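PDB 6SYY: periplasmic cell division protein (SufI) from Aquifex aeolicus, which binds copper ions and, as expected of a multicopper oxidase, probably oxidises its substrates while reducing dioxygen to water. Local coordinates for residues 168-173 / 255-260; 206-209 / 215-218; 70-75 / 82-87; 229-234 / 259-264. All blocks are in the same frame, centred on the assembly; numbering follows the deposited sequence.

In the fold
Contact 1 joins the first and second multicopper oxidase regions of the chain, with contact 3 on the first side and contacts 2 and 4 on the second. Contact 1 lies nearest the copper: the side chain of Val170 is about 7 Å from a bound copper ion and about 4 Å from that of the copper ligand His159. The Tyr171 hydroxyl joins contact 1 to contact 2, with OH of Tyr171 2.8 Å from N of Thr209, their centres being about 9 Å apart. Contact 3 backs the same helix, Tyr172 O lying 2.8 Å from Leu83 N, and touches contact 2 through Leu216 and Met82. Contact 4 shares Arg259 and Pro260 with contact 1 and pairs its strand 230-233 with strand 200-208 of contact 2.

Contact 1: residues 168-173 / 255-260; sequences YQVYYG and GSNARP
Beside the trinuclear copper site, the last turn of helix 166-172 meets the loop between strands 247-254 and 261-267, where Val170 and Tyr171 lie against Gly255 and Asn257. The contact is made largely by one amide. Asn257 points across at the helix, and its OD1 rests 3.7 Å from CB of Tyr171, with ND2 of Asn257 at 3.9 Å from the same CB. The same oxygen stands at the edge of the Tyr171 ring, near its plane, 4.1 Å from CD1 of Tyr171. Ring and amide planes are 89° apart, so the amide meets the ring upright instead of stacking on it. Tyr171 has its CG opposite the backbone N (chi1 180°), which carries the ring past Asn257 and lets the hydroxyl reach the backbone N of Thr209.

Next to this, the branched Val170 brings CG1 to 4.1 Å from O of Gly255, a van der Waals contact. Val170 also packs on His159, a copper ligand, and on Leu512. Asparagine suits its buried place because ND2 is a donor: it bonds to Gly167 O and to OE2 of Glu513. With a leucine in its place, Gly167 O and Glu513 would probably each lose a bonding partner in the protein interior. Gly173, the first residue to leave helical angles, closes the last turn in a Schellman motif; its phi of 139° would jam a CB against the preceding carbonyl O, which calls for glycine. The whole is a second-shell arrangement of a multicopper oxidase, a helix end that backs the ligand His159 through Val170 and packs against a neighbouring loop.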
loop_
_atom_site.group_PDB
_atom_site.type_symbol
_atom_site.label_atom_id
_atom_site.label_comp_id
_atom_site.label_asym_id
_atom_site.label_seq_id
_atom_site.Cartn_x
_atom_site.Cartn_y
_atom_site.Cartn_z
ATOM N N TYR A 168 13.200 6.725 4.792
ATOM C CA TYR A 168 13.758 6.573 6.131
ATOM C C TYR A 168 12.662 6.310 7.158
ATOM O O TYR A 168 12.754 5.369 7.955
ATOM C CB TYR A 168 14.565 7.818 6.512
ATOM C CG TYR A 168 15.126 7.761 7.918
ATOM C CD1 TYR A 168 14.374 8.187 9.009
ATOM C CD2 TYR A 168 16.402 7.278 8.154
ATOM C CE1 TYR A 168 14.875 8.128 10.293
ATOM C CE2 TYR A 168 16.915 7.220 9.436
ATOM C CZ TYR A 168 16.146 7.644 10.503
ATOM O OH TYR A 168 16.650 7.590 11.785
ATOM N N GLN A 169 11.619 7.139 7.161
ATOM C CA GLN A 169 10.641 7.065 8.240
ATOM C C GLN A 169 9.764 5.825 8.118
ATOM O O GLN A 169 9.415 5.205 9.131
ATOM C CB GLN A 169 9.798 8.337 8.273
ATOM C CG GLN A 169 10.591 9.573 8.656
ATOM C CD GLN A 169 9.707 10.699 9.142
ATOM O OE1 GLN A 169 8.701 11.032 8.514
ATOM N NE2 GLN A 169 10.070 11.284 10.277
ATOM N N VAL A 170 9.396 5.442 6.895
ATOM C CA VAL A 170 8.642 4.205 6.713
ATOM C C VAL A 170 9.472 3.018 7.176
ATOM O O VAL A 170 9.008 2.175 7.953
ATOM C CB VAL A 170 8.206 4.052 5.246
ATOM C CG1 VAL A 170 7.597 2.672 5.013
ATOM C CG2 VAL A 170 7.217 5.143 4.876
ATOM N N TYR A 171 10.728 2.955 6.729
ATOM C CA TYR A 171 11.595 1.841 7.092
ATOM C C TYR A 171 11.814 1.758 8.596
ATOM O O TYR A 171 11.934 0.656 9.143
ATOM C CB TYR A 171 12.933 1.968 6.369
ATOM C CG TYR A 171 13.903 0.856 6.690
ATOM C CD1 TYR A 171 13.733 -0.411 6.152
ATOM C CD2 TYR A 171 14.992 1.074 7.527
ATOM C CE1 TYR A 171 14.613 -1.435 6.443
ATOM C CE2 TYR A 171 15.887 0.055 7.816
ATOM C CZ TYR A 171 15.691 -1.199 7.269
ATOM O OH TYR A 171 16.567 -2.226 7.545
ATOM N N TYR A 172 11.865 2.896 9.285
ATOM C CA TYR A 172 12.094 2.854 10.722
ATOM C C TYR A 172 10.819 2.630 11.527
ATOM O O TYR A 172 10.901 2.489 12.752
ATOM C CB TYR A 172 12.813 4.127 11.187
ATOM C CG TYR A 172 14.311 3.938 11.179
ATOM C CD1 TYR A 172 15.063 4.223 10.047
ATOM C CD2 TYR A 172 14.968 3.428 12.288
ATOM C CE1 TYR A 172 16.432 4.023 10.030
ATOM C CE2 TYR A 172 16.337 3.227 12.282
ATOM C CZ TYR A 172 17.062 3.528 11.150
ATOM O OH TYR A 172 18.422 3.330 11.137
ATOM N N GLY A 173 9.654 2.580 10.885
ATOM C CA GLY A 173 8.490 2.074 11.585
ATOM C C GLY A 173 7.174 2.797 11.386
ATOM O O GLY A 173 6.137 2.316 11.851
ATOM N N GLY A 255 4.640 -3.221 2.516
ATOM C CA GLY A 255 5.159 -2.038 3.170
ATOM C C GLY A 255 6.664 -1.947 3.057
ATOM O O GLY A 255 7.318 -1.300 3.878
ATOM N N SER A 256 7.227 -2.601 2.045
ATOM C CA SER A 256 8.659 -2.519 1.816
ATOM C C SER A 256 9.001 -1.229 1.081
ATOM O O SER A 256 8.147 -0.581 0.472
ATOM C CB SER A 256 9.148 -3.722 1.015
ATOM O OG SER A 256 8.772 -4.926 1.660
ATOM N N ASN A 257 10.278 -0.856 1.151
ATOM C CA ASN A 257 10.713 0.351 0.465
ATOM C C ASN A 257 10.812 0.155 -1.039
ATOM O O ASN A 257 10.569 1.101 -1.795
ATOM C CB ASN A 257 12.062 0.819 1.012
ATOM C CG ASN A 257 11.940 1.514 2.354
ATOM O OD1 ASN A 257 11.194 1.078 3.232
ATOM N ND2 ASN A 257 12.665 2.611 2.514
ATOM N N ALA A 258 11.149 -1.051 -1.497
ATOM C CA ALA A 258 11.426 -1.226 -2.915
ATOM C C ALA A 258 11.149 -2.637 -3.407
ATOM O O ALA A 258 10.898 -2.839 -4.600
ATOM C CB ALA A 258 12.882 -0.857 -3.210
ATOM N N ARG A 259 11.192 -3.614 -2.510
ATOM C CA ARG A 259 11.138 -5.012 -2.920
ATOM C C ARG A 259 9.722 -5.413 -3.313
ATOM O O ARG A 259 8.805 -5.298 -2.488
ATOM C CB ARG A 259 11.628 -5.915 -1.801
ATOM C CG ARG A 259 11.450 -7.382 -2.109
ATOM C CD ARG A 259 11.809 -8.245 -0.924
ATOM N NE ARG A 259 13.206 -8.107 -0.524
ATOM C CZ ARG A 259 14.206 -8.789 -1.066
ATOM N NH1 ARG A 259 13.962 -9.648 -2.043
ATOM N NH2 ARG A 259 15.451 -8.612 -0.640
ATOM N N PRO A 260 9.497 -5.887 -4.536
ATOM C CA PRO A 260 8.223 -6.524 -4.869
ATOM C C PRO A 260 8.256 -8.008 -4.533
ATOM O O PRO A 260 9.315 -8.634 -4.454
ATOM C CB PRO A 260 8.119 -6.311 -6.385
ATOM C CG PRO A 260 9.541 -6.380 -6.841
ATOM C CD PRO A 260 10.380 -5.788 -5.711
#

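Contact 2: residues 206-209 / 215-218; sequences QDKT and QLVY
The flat carbonyl group of Thr209 is met by Val217 N, which lies tilted 30° from the carbonyl plane, and more loosely by CA of Leu216. The bond from Val217 N to Thr209 O is 2.8 Å long and fairly straight, with 156° at the hydrogen. Leu216 CA adds a CA-H...O contact of 3.4 Å to that oxygen, so two successive residues of the loop converge on one acceptor.

Side chains fill in around the bond. CG2 of Thr209 lies 4.0 Å from CB of Val217, and the two side chains run slantwise past each other. Threonine serves both needs here: its methyl packs on valine, while OG1 accepts a bond from N of Asp229. With its CG beside the backbone N (chi1 -67°) and its chain extended from there on, Lys208 offers its methylenes to leucine, CD of Lys208 standing 3.8 Å from CD2 of Leu216. The aliphatic stem of the lysine thus gives Leu216 an apolar neighbour.

The contact closes the base of the loop that follows strand 200-208. Leu216 packs on Tyr171 and Tyr172 of helix 166-172 and on Thr80 and Met82 of strand 80-86. Beyond, Tyr218 meets the rings of Tyr171 and Phe226, and Lys208 pairs through its backbone with Thr230 of strand 230-233.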
loop_
_atom_site.group_PDB
_atom_site.type_symbol
_atom_site.label_atom_id
_atom_site.label_comp_id
_atom_site.label_asym_id
_atom_site.label_seq_id
_atom_site.Cartn_x
_atom_site.Cartn_y
_atom_site.Cartn_z
ATOM N N GLN A 206 7.214 -6.726 4.935
ATOM C CA GLN A 206 8.310 -5.774 4.891
ATOM C C GLN A 206 9.622 -6.535 4.980
ATOM O O GLN A 206 9.714 -7.559 5.660
ATOM C CB GLN A 206 8.224 -4.769 6.042
ATOM C CG GLN A 206 6.929 -3.982 6.110
ATOM C CD GLN A 206 6.937 -2.985 7.247
ATOM O OE1 GLN A 206 6.995 -1.774 7.027
ATOM N NE2 GLN A 206 6.893 -3.489 8.475
ATOM N N ASP A 207 10.640 -6.036 4.289
ATOM C CA ASP A 207 11.985 -6.564 4.436
ATOM C C ASP A 207 12.846 -5.530 5.143
ATOM O O ASP A 207 12.756 -4.331 4.858
ATOM C CB ASP A 207 12.600 -6.961 3.086
ATOM C CG ASP A 207 12.643 -5.818 2.093
ATOM O OD1 ASP A 207 11.766 -4.933 2.152
ATOM O OD2 ASP A 207 13.554 -5.817 1.239
ATOM N N LYS A 208 13.653 -5.998 6.096
ATOM C CA LYS A 208 14.504 -5.128 6.896
ATOM C C LYS A 208 15.825 -5.835 7.176
ATOM O O LYS A 208 15.949 -7.053 7.028
ATOM C CB LYS A 208 13.815 -4.713 8.211
ATOM C CG LYS A 208 12.607 -3.810 7.993
ATOM C CD LYS A 208 12.039 -3.202 9.271
ATOM C CE LYS A 208 10.880 -2.263 8.921
ATOM N NZ LYS A 208 10.097 -1.826 10.102
ATOM N N THR A 209 16.817 -5.046 7.581
ATOM C CA THR A 209 18.154 -5.541 7.880
ATOM C C THR A 209 18.539 -5.119 9.290
ATOM O O THR A 209 18.382 -3.947 9.654
ATOM C CB THR A 209 19.168 -5.006 6.867
ATOM O OG1 THR A 209 18.798 -5.434 5.550
ATOM C CG2 THR A 209 20.559 -5.514 7.186
ATOM N N GLN A 215 19.628 -3.486 15.988
ATOM C CA GLN A 215 19.260 -2.192 15.439
ATOM C C GLN A 215 19.109 -2.285 13.926
ATOM O O GLN A 215 19.750 -3.107 13.264
ATOM C CB GLN A 215 20.297 -1.126 15.805
ATOM C CG GLN A 215 20.438 -0.893 17.306
ATOM C CD GLN A 215 19.118 -0.544 17.982
ATOM O OE1 GLN A 215 18.210 0.016 17.364
ATOM N NE2 GLN A 215 19.009 -0.878 19.262
ATOM N N LEU A 216 18.240 -1.436 13.384
ATOM C CA LEU A 216 17.974 -1.452 11.953
ATOM C C LEU A 216 19.127 -0.826 11.185
ATOM O O LEU A 216 19.773 0.117 11.650
ATOM C CB LEU A 216 16.675 -0.712 11.640
ATOM C CG LEU A 216 15.405 -1.406 12.138
ATOM C CD1 LEU A 216 14.216 -0.465 12.068
ATOM C CD2 LEU A 216 15.137 -2.671 11.336
ATOM N N VAL A 217 19.385 -1.371 10.002
ATOM C CA VAL A 217 20.410 -0.870 9.099
ATOM C C VAL A 217 19.713 -0.362 7.845
ATOM O O VAL A 217 19.023 -1.126 7.159
ATOM C CB VAL A 217 21.440 -1.957 8.760
ATOM C CG1 VAL A 217 22.561 -1.381 7.915
ATOM C CG2 VAL A 217 21.980 -2.587 10.040
ATOM N N TYR A 218 19.880 0.925 7.552
ATOM C CA TYR A 218 19.271 1.552 6.381
ATOM C C TYR A 218 20.392 2.108 5.513
ATOM O O TYR A 218 20.859 3.228 5.731
ATOM C CB TYR A 218 18.281 2.647 6.780
ATOM C CG TYR A 218 17.554 3.262 5.601
ATOM C CD1 TYR A 218 16.682 2.505 4.827
ATOM C CD2 TYR A 218 17.738 4.596 5.262
ATOM C CE1 TYR A 218 16.015 3.059 3.744
ATOM C CE2 TYR A 218 17.072 5.159 4.180
ATOM C CZ TYR A 218 16.211 4.385 3.427
ATOM O OH TYR A 218 15.548 4.934 2.349
#

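Contact 3: residues 70-75 / 82-87; sequences TTLEVI and MLVYEI
Thr70 N donates to Met82 O at 3.0 Å, and Met82 N donates in return to Thr70 O, also at 3.0 Å. The two residues form an antiparallel hydrogen-bonded pair of the hairpin made by strands 63-72 and 80-86. The short segments 70-72 and 82-86 run at 100° to each other, so the two segments diverge steeply beyond this pair.

On the face that carries Thr70, Leu72, Met82 and Val84, apolar groups close together. CG2 of Thr70 sits 3.8 Å from CG2 of Val84. Leu72 reaches between two residues, its CD1 3.9 Å from SD of Met82 and also 3.9 Å from CG1 of Val84. CG2 of Val74 adds a contact of 4.0 Å to SD of Met82. Methionine suits this spot: with CG beside the backbone N (chi1 -70°) and the next bond extended, its long, unbranched chain carries the sulfur to both residues, and it crosses the side chains of Leu72 and Val74 at about right angles.

Around the hairpin, Tyr91 packs on Thr70 and Val84, strand 102-110 runs parallel to strand 63-72, and Leu83 bonds through its backbone to Tyr172 of helix 166-172.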
loop_
_atom_site.group_PDB
_atom_site.type_symbol
_atom_site.label_atom_id
_atom_site.label_comp_id
_atom_site.label_asym_id
_atom_site.label_seq_id
_atom_site.Cartn_x
_atom_site.Cartn_y
_atom_site.Cartn_z
ATOM N N THR A 70 10.802 5.146 19.969
ATOM C CA THR A 70 10.640 4.180 21.048
ATOM C C THR A 70 11.546 2.992 20.736
ATOM O O THR A 70 12.353 3.039 19.801
ATOM C CB THR A 70 9.171 3.768 21.210
ATOM O OG1 THR A 70 9.010 3.020 22.418
ATOM C CG2 THR A 70 8.710 2.918 20.027
ATOM N N THR A 71 11.419 1.927 21.523
ATOM C CA THR A 71 12.154 0.689 21.294
ATOM C C THR A 71 11.171 -0.466 21.233
ATOM O O THR A 71 10.371 -0.651 22.156
ATOM C CB THR A 71 13.182 0.431 22.393
ATOM O OG1 THR A 71 12.518 0.402 23.662
ATOM C CG2 THR A 71 14.236 1.522 22.400
ATOM N N LEU A 72 11.235 -1.240 20.153
ATOM C CA LEU A 72 10.384 -2.405 19.963
ATOM C C LEU A 72 11.215 -3.678 20.028
ATOM O O LEU A 72 12.371 -3.707 19.600
ATOM C CB LEU A 72 9.649 -2.343 18.620
ATOM C CG LEU A 72 8.685 -1.173 18.435
ATOM C CD1 LEU A 72 8.025 -1.241 17.063
ATOM C CD2 LEU A 72 7.644 -1.163 19.548
ATOM N N GLU A 73 10.612 -4.737 20.569
ATOM C CA GLU A 73 11.271 -6.037 20.659
ATOM C C GLU A 73 10.833 -6.885 19.468
ATOM O O GLU A 73 9.961 -7.746 19.567
ATOM C CB GLU A 73 10.945 -6.718 21.983
ATOM C CG GLU A 73 11.765 -7.965 22.227
ATOM C CD GLU A 73 11.345 -8.707 23.471
ATOM O OE1 GLU A 73 10.188 -8.535 23.908
ATOM O OE2 GLU A 73 12.181 -9.461 24.010
ATOM N N VAL A 74 11.459 -6.623 18.320
ATOM C CA VAL A 74 11.162 -7.380 17.105
ATOM C C VAL A 74 11.805 -8.759 17.168
ATOM O O VAL A 74 11.145 -9.783 16.958
ATOM C CB VAL A 74 11.631 -6.596 15.865
ATOM C CG1 VAL A 74 11.254 -7.329 14.584
ATOM C CG2 VAL A 74 11.051 -5.188 15.879
ATOM N N ILE A 75 13.102 -8.793 17.450
ATOM C CA ILE A 75 13.816 -10.030 17.747
ATOM C C ILE A 75 13.797 -10.214 19.262
ATOM O O ILE A 75 14.242 -9.309 19.984
ATOM C CB ILE A 75 15.256 -9.977 17.223
ATOM C CG1 ILE A 75 15.268 -9.726 15.715
ATOM C CG2 ILE A 75 16.006 -11.249 17.584
ATOM C CD1 ILE A 75 16.570 -9.144 15.214
ATOM N N MET A 82 12.955 2.337 16.953
ATOM C CA MET A 82 12.045 2.473 15.827
ATOM C C MET A 82 11.089 3.635 16.060
ATOM O O MET A 82 10.903 4.108 17.186
ATOM C CB MET A 82 11.246 1.188 15.588
ATOM C CG MET A 82 12.070 0.030 15.065
ATOM S SD MET A 82 11.040 -1.382 14.656
ATOM C CE MET A 82 10.095 -0.713 13.292
ATOM N N LEU A 83 10.480 4.082 14.965
ATOM C CA LEU A 83 9.402 5.057 15.003
ATOM C C LEU A 83 8.060 4.335 14.994
ATOM O O LEU A 83 7.907 3.288 14.359
ATOM C CB LEU A 83 9.494 6.006 13.804
ATOM C CG LEU A 83 10.631 7.036 13.763
ATOM C CD1 LEU A 83 10.836 7.564 12.347
ATOM C CD2 LEU A 83 10.341 8.184 14.711
ATOM N N VAL A 84 7.087 4.888 15.714
ATOM C CA VAL A 84 5.736 4.341 15.722
ATOM C C VAL A 84 4.746 5.490 15.650
ATOM O O VAL A 84 5.013 6.600 16.118
ATOM C CB VAL A 84 5.440 3.469 16.968
ATOM C CG1 VAL A 84 6.321 2.237 16.988
ATOM C CG2 VAL A 84 5.607 4.273 18.249
ATOM N N TYR A 85 3.602 5.217 15.038
ATOM C CA TYR A 85 2.431 6.069 15.172
ATOM C C TYR A 85 1.676 5.621 16.416
ATOM O O TYR A 85 1.286 4.452 16.518
ATOM C CB TYR A 85 1.538 5.974 13.933
ATOM C CG TYR A 85 2.048 6.712 12.711
ATOM C CD1 TYR A 85 2.419 8.049 12.783
ATOM C CD2 TYR A 85 2.148 6.071 11.481
ATOM C CE1 TYR A 85 2.879 8.729 11.658
ATOM C CE2 TYR A 85 2.605 6.738 10.355
ATOM C CZ TYR A 85 2.970 8.065 10.448
ATOM O OH TYR A 85 3.424 8.726 9.329
ATOM N N GLU A 86 1.498 6.530 17.372
ATOM C CA GLU A 86 0.753 6.231 18.590
ATOM C C GLU A 86 -0.656 6.793 18.464
ATOM O O GLU A 86 -0.837 8.000 18.261
ATOM C CB GLU A 86 1.437 6.788 19.839
ATOM C CG GLU A 86 0.648 6.475 21.113
ATOM C CD GLU A 86 1.480 6.557 22.380
ATOM O OE1 GLU A 86 2.644 7.000 22.309
ATOM O OE2 GLU A 86 0.962 6.175 23.451
ATOM N N ILE A 87 -1.645 5.912 18.577
ATOM C CA ILE A 87 -3.056 6.272 18.531
ATOM C C ILE A 87 -3.727 5.551 19.687
ATOM O O ILE A 87 -3.822 4.318 19.678
ATOM C CB ILE A 87 -3.713 5.881 17.202
ATOM C CG1 ILE A 87 -2.963 6.504 16.027
ATOM C CG2 ILE A 87 -5.167 6.306 17.196
ATOM C CD1 ILE A 87 -3.362 5.932 14.687
#

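Contact 4: residues 229-234 / 259-264; sequences DTILVN and RPYRLA
Two torsions (chi1 -52°, chi2 -63°) fold the end of Ile231 round, bringing CD1 toward Arg259 and Tyr261. Arg259 is extended as far as CD and then turns at chi3 (-62°), which lays its guanidinium beside that methyl. CD1 of Ile231 stands 4.4 Å from NE of Arg259, approaching the guanidinium obliquely. CD1 of Ile231 also reaches the rim of the tyrosine, 4.3 Å from OH and 4.4 Å from CE2 of Tyr261, at the edge and near the ring plane.

The two residues of the second segment support each other: CG of Arg259 lies 4.0 Å above the Tyr261 ring, displaced toward its rim. Isoleucine fits because a slim, apolar end can slip in beside both groups, and it packs further on Phe361 and Val363. Tyrosine gives an aromatic surface for the arginine stem and a hydroxyl that bonds to OG of Ser256.

Strand 230-233 starts at a classic beta bulge, where Asp229 and Thr230 both face Lys208 of the adjacent strand. The charge of Arg259 is met beyond the segments: NE pairs with OD2 of Asp207 and NH1 with OD1 of Asp357. Toward segment 259-264 Ile231 contributes loose van der Waals contact. Arg259 is buried and packs beside apolar side chains, Ile231, Trp227 and Phe361, a setting that would probably favour the two salt bridges.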
loop_
_atom_site.group_PDB
_atom_site.type_symbol
_atom_site.label_atom_id
_atom_site.label_comp_id
_atom_site.label_asym_id
_atom_site.label_seq_id
_atom_site.Cartn_x
_atom_site.Cartn_y
_atom_site.Cartn_z
ATOM N N ASP A 229 17.450 -7.806 4.264
ATOM C CA ASP A 229 17.943 -9.173 4.382
ATOM C C ASP A 229 16.931 -10.096 5.058
ATOM O O ASP A 229 16.925 -11.306 4.801
ATOM C CB ASP A 229 19.262 -9.167 5.161
ATOM C CG ASP A 229 19.990 -10.492 5.095
ATOM O OD1 ASP A 229 19.651 -11.325 4.226
ATOM O OD2 ASP A 229 20.906 -10.700 5.919
ATOM N N THR A 230 16.065 -9.543 5.903
ATOM C CA THR A 230 15.156 -10.311 6.742
ATOM C C THR A 230 13.718 -9.945 6.402
ATOM O O THR A 230 13.379 -8.760 6.322
ATOM C CB THR A 230 15.439 -10.029 8.223
ATOM O OG1 THR A 230 16.789 -10.400 8.531
ATOM C CG2 THR A 230 14.480 -10.797 9.115
ATOM N N ILE A 231 12.873 -10.955 6.210
ATOM C CA ILE A 231 11.474 -10.730 5.861
ATOM C C ILE A 231 10.639 -10.707 7.130
ATOM O O ILE A 231 10.798 -11.557 8.013
ATOM C CB ILE A 231 10.968 -11.807 4.887
ATOM C CG1 ILE A 231 11.919 -11.920 3.700
ATOM C CG2 ILE A 231 9.568 -11.460 4.407
ATOM C CD1 ILE A 231 12.011 -10.648 2.870
ATOM N N LEU A 232 9.742 -9.730 7.221
ATOM C CA LEU A 232 8.875 -9.562 8.374
ATOM C C LEU A 232 7.431 -9.477 7.910
ATOM O O LEU A 232 7.136 -8.953 6.832
ATOM C CB LEU A 232 9.225 -8.300 9.178
ATOM C CG LEU A 232 10.559 -8.231 9.928
ATOM C CD1 LEU A 232 11.718 -7.971 8.988
ATOM C CD2 LEU A 232 10.497 -7.148 10.984
ATOM N N VAL A 233 6.532 -10.012 8.730
ATOM C CA VAL A 233 5.097 -9.840 8.549
ATOM C C VAL A 233 4.558 -9.250 9.841
ATOM O O VAL A 233 4.671 -9.870 10.905
ATOM C CB VAL A 233 4.390 -11.158 8.205
ATOM C CG1 VAL A 233 2.948 -10.888 7.826
ATOM C CG2 VAL A 233 5.116 -11.882 7.085
ATOM N N ASN A 234 3.997 -8.046 9.753
ATOM C CA ASN A 234 3.520 -7.329 10.932
ATOM C C ASN A 234 4.628 -7.201 11.973
ATOM O O ASN A 234 4.405 -7.379 13.171
ATOM C CB ASN A 234 2.290 -8.015 11.523
ATOM C CG ASN A 234 1.220 -8.258 10.488
ATOM O OD1 ASN A 234 1.180 -7.585 9.459
ATOM N ND2 ASN A 234 0.345 -9.225 10.751
ATOM N N ARG A 259 11.192 -3.614 -2.510
ATOM C CA ARG A 259 11.138 -5.012 -2.920
ATOM C C ARG A 259 9.722 -5.413 -3.313
ATOM O O ARG A 259 8.805 -5.298 -2.488
ATOM C CB ARG A 259 11.628 -5.915 -1.801
ATOM C CG ARG A 259 11.450 -7.382 -2.109
ATOM C CD ARG A 259 11.809 -8.245 -0.924
ATOM N NE ARG A 259 13.206 -8.107 -0.524
ATOM C CZ ARG A 259 14.206 -8.789 -1.066
ATOM N NH1 ARG A 259 13.962 -9.648 -2.043
ATOM N NH2 ARG A 259 15.451 -8.612 -0.640
ATOM N N PRO A 260 9.497 -5.887 -4.536
ATOM C CA PRO A 260 8.223 -6.524 -4.869
ATOM C C PRO A 260 8.256 -8.008 -4.533
ATOM O O PRO A 260 9.315 -8.634 -4.454
ATOM C CB PRO A 260 8.119 -6.311 -6.385
ATOM C CG PRO A 260 9.541 -6.380 -6.841
ATOM C CD PRO A 260 10.380 -5.788 -5.711
ATOM N N TYR A 261 7.067 -8.567 -4.341
ATOM C CA TYR A 261 6.920 -9.975 -4.001
ATOM C C TYR A 261 6.073 -10.690 -5.040
ATOM O O TYR A 261 5.112 -10.127 -5.572
ATOM C CB TYR A 261 6.283 -10.154 -2.620
ATOM C CG TYR A 261 7.071 -9.496 -1.525
ATOM C CD1 TYR A 261 6.876 -8.155 -1.217
ATOM C CD2 TYR A 261 8.017 -10.205 -0.808
ATOM C CE1 TYR A 261 7.596 -7.541 -0.222
ATOM C CE2 TYR A 261 8.744 -9.599 0.192
ATOM C CZ TYR A 261 8.531 -8.267 0.477
ATOM O OH TYR A 261 9.256 -7.658 1.469
ATOM N N ARG A 262 6.439 -11.935 -5.320
ATOM C CA ARG A 262 5.628 -12.848 -6.120
ATOM C C ARG A 262 5.255 -13.990 -5.179
ATOM O O ARG A 262 6.069 -14.882 -4.925
ATOM C CB ARG A 262 6.390 -13.330 -7.355
ATOM C CG ARG A 262 5.554 -14.150 -8.327
ATOM C CD ARG A 262 6.334 -14.548 -9.581
ATOM N NE ARG A 262 6.682 -13.407 -10.428
ATOM C CZ ARG A 262 5.885 -12.888 -11.361
ATOM N NH1 ARG A 262 4.678 -13.396 -11.568
ATOM N NH2 ARG A 262 6.293 -11.853 -12.085
ATOM N N LEU A 263 4.032 -13.954 -4.651
ATOM C CA LEU A 263 3.631 -14.807 -3.536
ATOM C C LEU A 263 2.814 -15.998 -4.014
ATOM O O LEU A 263 1.873 -15.838 -4.799
ATOM C CB LEU A 263 2.818 -14.009 -2.521
ATOM C CG LEU A 263 3.493 -12.753 -1.988
ATOM C CD1 LEU A 263 2.533 -12.019 -1.089
ATOM C CD2 LEU A 263 4.772 -13.107 -1.244
ATOM N N ALA A 264 3.160 -17.187 -3.518
ATOM C CA ALA A 264 2.386 -18.399 -3.746
ATOM C C ALA A 264 2.215 -19.133 -2.423
ATOM O O ALA A 264 2.903 -18.851 -1.440
ATOM C CB ALA A 264 3.051 -19.320 -4.781
#